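Transcriptional regulator, TetR family (Cytophaga hutchinsonii, PDB 3EUP) probably binds operator DNA through an N-terminal helix-turn-helix domain and regulates transcription, probably in response to a small-molecule ligand, as TetR-family regulators commonly do. Local coordinates at residues E56-W67 against H121-A131. Numbering follows the deposited sequence.
Sequences EAVAIAAFDYNW and HDALRKKAGEA
Phe63 is the knob of this interface: its ring drops into a hole on the neighbouring helix made by Leu124, Lys127, Ala128 and Ala131. With CG anti to the backbone N (chi1 174°), the ring slides past Lys127, CE2 3.9 Å from Lys127 CB. Its CZ meets Ala131 CB edge-on at 4.1 Å. One turn on from Phe63, Trp67 offers a face to the same Ala131 methyl, a CH-pi contact with CB 3.9 Å from the five-membered ring's centroid. Water 1 lies in the indole plane, accepting from Trp67 NE1 at 2.7 Å and donating to Ala131 O. Helix 109-117 closes over this buried end through Thr113, Leu110 and Thr114.

The other flank is more polar and nearer solvent. Lys127, kinked at chi2 and chi3, crosses Ile60 CG2 so that NZ reaches the syn lone pair of Asp64 OD2 at 2.7 Å; the bond to OD1 is weak. Ile60 CG1 packs on buried Leu124 CD2 at 4.0 Å, and Leu124 CD1 covers the His121 ring, probably steadying it where its edge faces the Glu56 carboxylate.

The nearly parallel segments (8°) join helix 55-78, which in TetR-family proteins leaves the DNA-binding domain, to the first turns of helix 122-148 of the probable ligand-binding domain. One water satisfies the buried indole N-H and Ala131 carbonyl, and one salt bridge holds the exposed side; the helices probably move together, as expected if they pass on a ligand signal.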
ATOM      1  N   GLU A  56      -0.837  13.930 -17.830  1.00 30.33           N
ATOM      2  CA  GLU A  56      -0.596  14.160 -16.415  1.00 30.67           C
ATOM      3  C   GLU A  56      -1.709  14.977 -15.778  1.00 28.04           C
ATOM      4  O   GLU A  56      -2.103  14.676 -14.668  1.00 27.85           O
ATOM      5  CB  GLU A  56       0.785  14.814 -16.166  1.00 31.41           C
ATOM      6  CG  GLU A  56       0.849  15.647 -14.892  1.00 36.69           C
ATOM      7  CD  GLU A  56       2.263  16.089 -14.494  1.00 43.65           C
ATOM      8  OE1 GLU A  56       3.251  15.663 -15.172  1.00 48.93           O
ATOM      9  OE2 GLU A  56       2.368  16.822 -13.464  1.00 46.58           O
ATOM     10  N   ALA A  57      -2.191  16.009 -16.460  1.00 27.02           N
ATOM     11  CA  ALA A  57      -3.341  16.782 -16.003  1.00 25.71           C
ATOM     12  C   ALA A  57      -4.588  15.877 -15.864  1.00 24.83           C
ATOM     13  O   ALA A  57      -5.350  16.027 -14.919  1.00 24.40           O
ATOM     14  CB  ALA A  57      -3.647  17.956 -16.950  1.00 24.99           C
ATOM     15  N   VAL A  58      -4.754  14.924 -16.778  1.00 23.85           N
ATOM     16  CA  VAL A  58      -5.861  13.963 -16.674  1.00 23.13           C
ATOM     17  C   VAL A  58      -5.681  13.050 -15.443  1.00 22.39           C
ATOM     18  O   VAL A  58      -6.628  12.820 -14.719  1.00 21.45           O
ATOM     19  CB  VAL A  58      -6.025  13.081 -17.937  1.00 22.45           C
ATOM     20  CG1 VAL A  58      -7.301  12.249 -17.806  1.00 21.80           C
ATOM     21  CG2 VAL A  58      -5.995  13.939 -19.230  1.00 21.43           C
ATOM     22  N   ALA A  59      -4.456  12.582 -15.202  1.00 22.32           N
ATOM     23  CA  ALA A  59      -4.135  11.712 -14.034  1.00 21.52           C
ATOM     24  C   ALA A  59      -4.410  12.401 -12.712  1.00 21.85           C
ATOM     25  O   ALA A  59      -4.976  11.798 -11.808  1.00 22.14           O
ATOM     26  CB  ALA A  59      -2.709  11.251 -14.086  1.00 21.42           C
ATOM     27  N   ILE A  60      -4.070  13.685 -12.635  1.00 22.11           N
ATOM     28  CA  ILE A  60      -4.303  14.481 -11.437  1.00 22.66           C
ATOM     29  C   ILE A  60      -5.796  14.655 -11.147  1.00 22.56           C
ATOM     30  O   ILE A  60      -6.226  14.448 -10.018  1.00 22.78           O
ATOM     31  CB  ILE A  60      -3.580  15.818 -11.494  1.00 23.42           C
ATOM     32  CG1 ILE A  60      -2.033  15.593 -11.442  1.00 26.31           C
ATOM     33  CG2 ILE A  60      -4.121  16.786 -10.359  1.00 24.14           C
ATOM     34  CD1 ILE A  60      -1.261  16.857 -11.777  1.00 27.75           C
ATOM     35  N   ALA A  61      -6.572  15.019 -12.169  1.00 22.16           N
ATOM     36  CA  ALA A  61      -8.019  15.117 -12.054  1.00 21.35           C
ATOM     37  C   ALA A  61      -8.631  13.752 -11.695  1.00 20.56           C
ATOM     38  O   ALA A  61      -9.555  13.688 -10.857  1.00 20.30           O
ATOM     39  CB  ALA A  61      -8.637  15.665 -13.395  1.00 20.29           C
ATOM     40  N   ALA A  62      -8.141  12.683 -12.316  1.00 20.29           N
ATOM     41  CA  ALA A  62      -8.585  11.313 -11.955  1.00 20.60           C
ATOM     42  C   ALA A  62      -8.377  11.022 -10.488  1.00 21.07           C
ATOM     43  O   ALA A  62      -9.261  10.470  -9.850  1.00 22.50           O
ATOM     44  CB  ALA A  62      -7.883  10.223 -12.795  1.00 19.99           C
ATOM     45  N   PHE A  63      -7.204  11.369  -9.954  1.00 22.15           N
ATOM     46  CA  PHE A  63      -6.946  11.147  -8.546  1.00 21.99           C
ATOM     47  C   PHE A  63      -7.937  11.937  -7.700  1.00 22.63           C
ATOM     48  O   PHE A  63      -8.560  11.388  -6.786  1.00 21.48           O
ATOM     49  CB  PHE A  63      -5.508  11.522  -8.140  1.00 22.19           C
ATOM     50  CG  PHE A  63      -5.294  11.431  -6.667  1.00 20.82           C
ATOM     51  CD1 PHE A  63      -5.042  10.212  -6.082  1.00 25.00           C
ATOM     52  CD2 PHE A  63      -5.477  12.541  -5.852  1.00 25.14           C
ATOM     53  CE1 PHE A  63      -4.907  10.080  -4.694  1.00 27.39           C
ATOM     54  CE2 PHE A  63      -5.359  12.424  -4.450  1.00 25.29           C
ATOM     55  CZ  PHE A  63      -5.055  11.203  -3.878  1.00 25.18           C
ATOM     56  N   ASP A  64      -8.119  13.223  -8.007  1.00 23.19           N
ATOM     57  CA  ASP A  64      -9.106  14.021  -7.260  1.00 23.96           C
ATOM     58  C   ASP A  64     -10.499  13.410  -7.305  1.00 23.23           C
ATOM     59  O   ASP A  64     -11.186  13.378  -6.304  1.00 22.69           O
ATOM     60  CB  ASP A  64      -9.142  15.462  -7.746  1.00 24.51           C
ATOM     61  CG  ASP A  64      -7.884  16.251  -7.348  1.00 28.31           C
ATOM     62  OD1 ASP A  64      -7.132  15.803  -6.453  1.00 30.39           O
ATOM     63  OD2 ASP A  64      -7.619  17.321  -7.959  1.00 32.53           O
ATOM     64  N   TYR A  65     -10.900  12.859  -8.444  1.00 22.92           N
ATOM     65  CA  TYR A  65     -12.228  12.209  -8.529  1.00 23.72           C
ATOM     66  C   TYR A  65     -12.312  10.877  -7.745  1.00 22.49           C
ATOM     67  O   TYR A  65     -13.265  10.619  -7.019  1.00 21.88           O
ATOM     68  CB  TYR A  65     -12.624  11.993  -9.991  1.00 23.28           C
ATOM     69  CG  TYR A  65     -13.876  11.180 -10.208  1.00 25.70           C
ATOM     70  CD1 TYR A  65     -15.090  11.808 -10.440  1.00 28.96           C
ATOM     71  CD2 TYR A  65     -13.835   9.786 -10.246  1.00 29.28           C
ATOM     72  CE1 TYR A  65     -16.230  11.091 -10.671  1.00 32.80           C
ATOM     73  CE2 TYR A  65     -15.014   9.039 -10.454  1.00 33.65           C
ATOM     74  CZ  TYR A  65     -16.190   9.705 -10.689  1.00 33.82           C
ATOM     75  OH  TYR A  65     -17.369   9.027 -10.909  1.00 40.01           O
ATOM     76  N   ASN A  66     -11.314  10.032  -7.921  1.00 23.06           N
ATOM     77  CA  ASN A  66     -11.234   8.742  -7.219  1.00 22.67           C
ATOM     78  C   ASN A  66     -11.238   8.848  -5.705  1.00 22.86           C
ATOM     79  O   ASN A  66     -12.041   8.189  -5.012  1.00 23.80           O
ATOM     80  CB  ASN A  66      -9.991   7.967  -7.693  1.00 22.23           C
ATOM     81  CG  ASN A  66     -10.220   7.279  -9.025  1.00 23.39           C
ATOM     82  OD1 ASN A  66      -9.282   7.062  -9.801  1.00 27.36           O
ATOM     83  ND2 ASN A  66     -11.468   6.962  -9.311  1.00 20.28           N
ATOM     84  N   TRP A  67     -10.347   9.694  -5.201  1.00 23.28           N
ATOM     85  CA  TRP A  67     -10.276   9.957  -3.794  1.00 23.48           C
ATOM     86  C   TRP A  67     -11.489  10.781  -3.328  1.00 23.07           C
ATOM     87  O   TRP A  67     -12.014  10.528  -2.255  1.00 22.87           O
ATOM     88  CB  TRP A  67      -8.948  10.617  -3.442  1.00 22.79           C
ATOM     89  CG  TRP A  67      -8.794  10.818  -1.988  1.00 25.39           C
ATOM     90  CD1 TRP A  67      -8.792  12.006  -1.324  1.00 26.19           C
ATOM     91  CD2 TRP A  67      -8.725   9.796  -0.990  1.00 25.40           C
ATOM     92  NE1 TRP A  67      -8.653  11.786   0.020  1.00 26.90           N
ATOM     93  CE2 TRP A  67      -8.624  10.435   0.249  1.00 26.43           C
ATOM     94  CE3 TRP A  67      -8.698   8.395  -1.036  1.00 27.50           C
ATOM     95  CZ2 TRP A  67      -8.483   9.733   1.435  1.00 27.55           C
ATOM     96  CZ3 TRP A  67      -8.557   7.695   0.142  1.00 29.74           C
ATOM     97  CH2 TRP A  67      -8.448   8.364   1.358  1.00 28.79           C
ATOM     98  N   HIS A 121       7.067  11.042  -9.135  1.00 28.69           N
ATOM     99  CA  HIS A 121       6.166  12.130  -9.545  1.00 28.84           C
ATOM    100  C   HIS A 121       5.754  13.020  -8.372  1.00 28.53           C
ATOM    101  O   HIS A 121       4.766  12.765  -7.709  1.00 26.89           O
ATOM    102  CB  HIS A 121       4.918  11.540 -10.243  1.00 29.28           C
ATOM    103  CG  HIS A 121       4.083  12.568 -10.928  1.00 31.61           C
ATOM    104  ND1 HIS A 121       3.955  12.623 -12.291  1.00 39.08           N
ATOM    105  CD2 HIS A 121       3.470  13.675 -10.454  1.00 34.73           C
ATOM    106  CE1 HIS A 121       3.202  13.661 -12.621  1.00 37.83           C
ATOM    107  NE2 HIS A 121       2.904  14.322 -11.523  1.00 35.61           N
ATOM    108  N   ASP A 122       6.497  14.105  -8.182  1.00 29.05           N
ATOM    109  CA  ASP A 122       6.290  15.043  -7.082  1.00 29.44           C
ATOM    110  C   ASP A 122       4.876  15.548  -6.905  1.00 28.02           C
ATOM    111  O   ASP A 122       4.346  15.498  -5.790  1.00 25.81           O
ATOM    112  CB  ASP A 122       7.193  16.273  -7.273  1.00 30.97           C
ATOM    113  CG  ASP A 122       8.225  16.381  -6.221  1.00 38.21           C
ATOM    114  OD1 ASP A 122       9.431  16.194  -6.555  1.00 47.47           O
ATOM    115  OD2 ASP A 122       7.832  16.642  -5.046  1.00 45.18           O
ATOM    116  N   ALA A 123       4.260  16.056  -7.990  1.00 27.13           N
ATOM    117  CA  ALA A 123       2.941  16.668  -7.860  1.00 26.75           C
ATOM    118  C   ALA A 123       1.957  15.661  -7.268  1.00 26.00           C
ATOM    119  O   ALA A 123       1.244  15.959  -6.345  1.00 26.04           O
ATOM    120  CB  ALA A 123       2.408  17.217  -9.220  1.00 27.06           C
ATOM    121  N   LEU A 124       1.926  14.455  -7.806  1.00 25.89           N
ATOM    122  CA  LEU A 124       0.993  13.452  -7.325  1.00 25.55           C
ATOM    123  C   LEU A 124       1.334  12.890  -5.968  1.00 24.75           C
ATOM    124  O   LEU A 124       0.443  12.525  -5.241  1.00 23.78           O
ATOM    125  CB  LEU A 124       0.848  12.321  -8.341  1.00 27.06           C
ATOM    126  CG  LEU A 124      -0.127  12.637  -9.475  1.00 28.43           C
ATOM    127  CD1 LEU A 124       0.136  11.715 -10.654  1.00 33.00           C
ATOM    128  CD2 LEU A 124      -1.486  12.511  -8.921  1.00 28.65           C
ATOM    129  N   ARG A 125       2.625  12.791  -5.632  1.00 23.71           N
ATOM    130  CA  ARG A 125       2.997  12.403  -4.288  1.00 23.63           C
ATOM    131  C   ARG A 125       2.429  13.423  -3.317  1.00 23.53           C
ATOM    132  O   ARG A 125       1.872  13.080  -2.280  1.00 20.99           O
ATOM    133  CB  ARG A 125       4.520  12.321  -4.152  1.00 24.34           C
ATOM    134  CG  ARG A 125       5.016  11.492  -2.982  1.00 25.73           C
ATOM    135  CD  ARG A 125       4.919  12.156  -1.664  1.00 30.17           C
ATOM    136  NE  ARG A 125       5.667  13.415  -1.635  1.00 30.56           N
ATOM    137  CZ  ARG A 125       5.496  14.371  -0.730  1.00 32.66           C
ATOM    138  NH1 ARG A 125       4.604  14.264   0.249  1.00 33.30           N
ATOM    139  NH2 ARG A 125       6.255  15.464  -0.803  1.00 36.35           N
ATOM    140  N   LYS A 126       2.589  14.706  -3.654  1.00 23.93           N
ATOM    141  CA  LYS A 126       2.076  15.753  -2.786  1.00 24.24           C
ATOM    142  C   LYS A 126       0.566  15.640  -2.598  1.00 23.62           C
ATOM    143  O   LYS A 126       0.074  15.866  -1.518  1.00 24.08           O
ATOM    144  CB  LYS A 126       2.532  17.151  -3.260  1.00 23.67           C
ATOM    145  CG  LYS A 126       4.011  17.369  -2.922  1.00 28.17           C
ATOM    146  CD  LYS A 126       4.674  18.604  -3.659  1.00 31.65           C
ATOM    147  CE  LYS A 126       6.161  18.811  -3.219  1.00 32.65           C
ATOM    148  NZ  LYS A 126       6.815  19.924  -4.013  1.00 37.32           N
ATOM    149  N   LYS A 127      -0.171  15.313  -3.652  1.00 25.24           N
ATOM    150  CA  LYS A 127      -1.609  15.121  -3.534  1.00 26.12           C
ATOM    151  C   LYS A 127      -1.902  13.999  -2.591  1.00 25.24           C
ATOM    152  O   LYS A 127      -2.815  14.106  -1.781  1.00 24.70           O
ATOM    153  CB  LYS A 127      -2.278  14.790  -4.867  1.00 27.58           C
ATOM    154  CG  LYS A 127      -2.069  15.807  -5.975  1.00 32.57           C
ATOM    155  CD  LYS A 127      -3.053  16.895  -5.963  1.00 36.90           C
ATOM    156  CE  LYS A 127      -4.294  16.503  -6.727  1.00 39.89           C
ATOM    157  NZ  LYS A 127      -5.167  17.726  -6.900  1.00 41.62           N
ATOM    158  N   ALA A 128      -1.137  12.917  -2.681  1.00 23.81           N
ATOM    159  CA  ALA A 128      -1.389  11.760  -1.790  1.00 23.53           C
ATOM    160  C   ALA A 128      -1.117  12.125  -0.340  1.00 23.65           C
ATOM    161  O   ALA A 128      -1.868  11.750   0.553  1.00 22.85           O
ATOM    162  CB  ALA A 128      -0.567  10.532  -2.228  1.00 23.10           C
ATOM    163  N   GLY A 129      -0.038  12.874  -0.109  1.00 23.51           N
ATOM    164  CA  GLY A 129       0.289  13.347   1.224  1.00 23.99           C
ATOM    165  C   GLY A 129      -0.766  14.248   1.830  1.00 24.50           C
ATOM    166  O   GLY A 129      -1.189  14.065   2.980  1.00 23.34           O
ATOM    167  N   GLU A 130      -1.230  15.210   1.037  1.00 25.74           N
ATOM    168  CA  GLU A 130      -2.341  16.072   1.474  1.00 26.32           C
ATOM    169  C   GLU A 130      -3.569  15.204   1.800  1.00 25.30           C
ATOM    170  O   GLU A 130      -4.260  15.428   2.799  1.00 24.30           O
ATOM    171  CB  GLU A 130      -2.707  17.097   0.405  1.00 27.24           C
ATOM    172  CG  GLU A 130      -1.638  18.125   0.059  1.00 33.56           C
ATOM    173  CD  GLU A 130      -2.128  19.155  -1.017  1.00 42.56           C
ATOM    174  OE1 GLU A 130      -2.567  18.741  -2.149  1.00 44.77           O
ATOM    175  OE2 GLU A 130      -2.110  20.380  -0.701  1.00 47.01           O
ATOM    176  N   ALA A 131      -3.845  14.201   0.978  1.00 24.25           N
ATOM    177  CA  ALA A 131      -5.009  13.335   1.214  1.00 24.32           C
ATOM    178  C   ALA A 131      -4.943  12.654   2.554  1.00 24.58           C
ATOM    179  O   ALA A 131      -5.926  12.609   3.296  1.00 24.84           O
ATOM    180  CB  ALA A 131      -5.161  12.285   0.108  1.00 23.85           C
TER
HETATM  181  O   HOH W   1      -8.401  13.323   2.214  1.00 37.27           O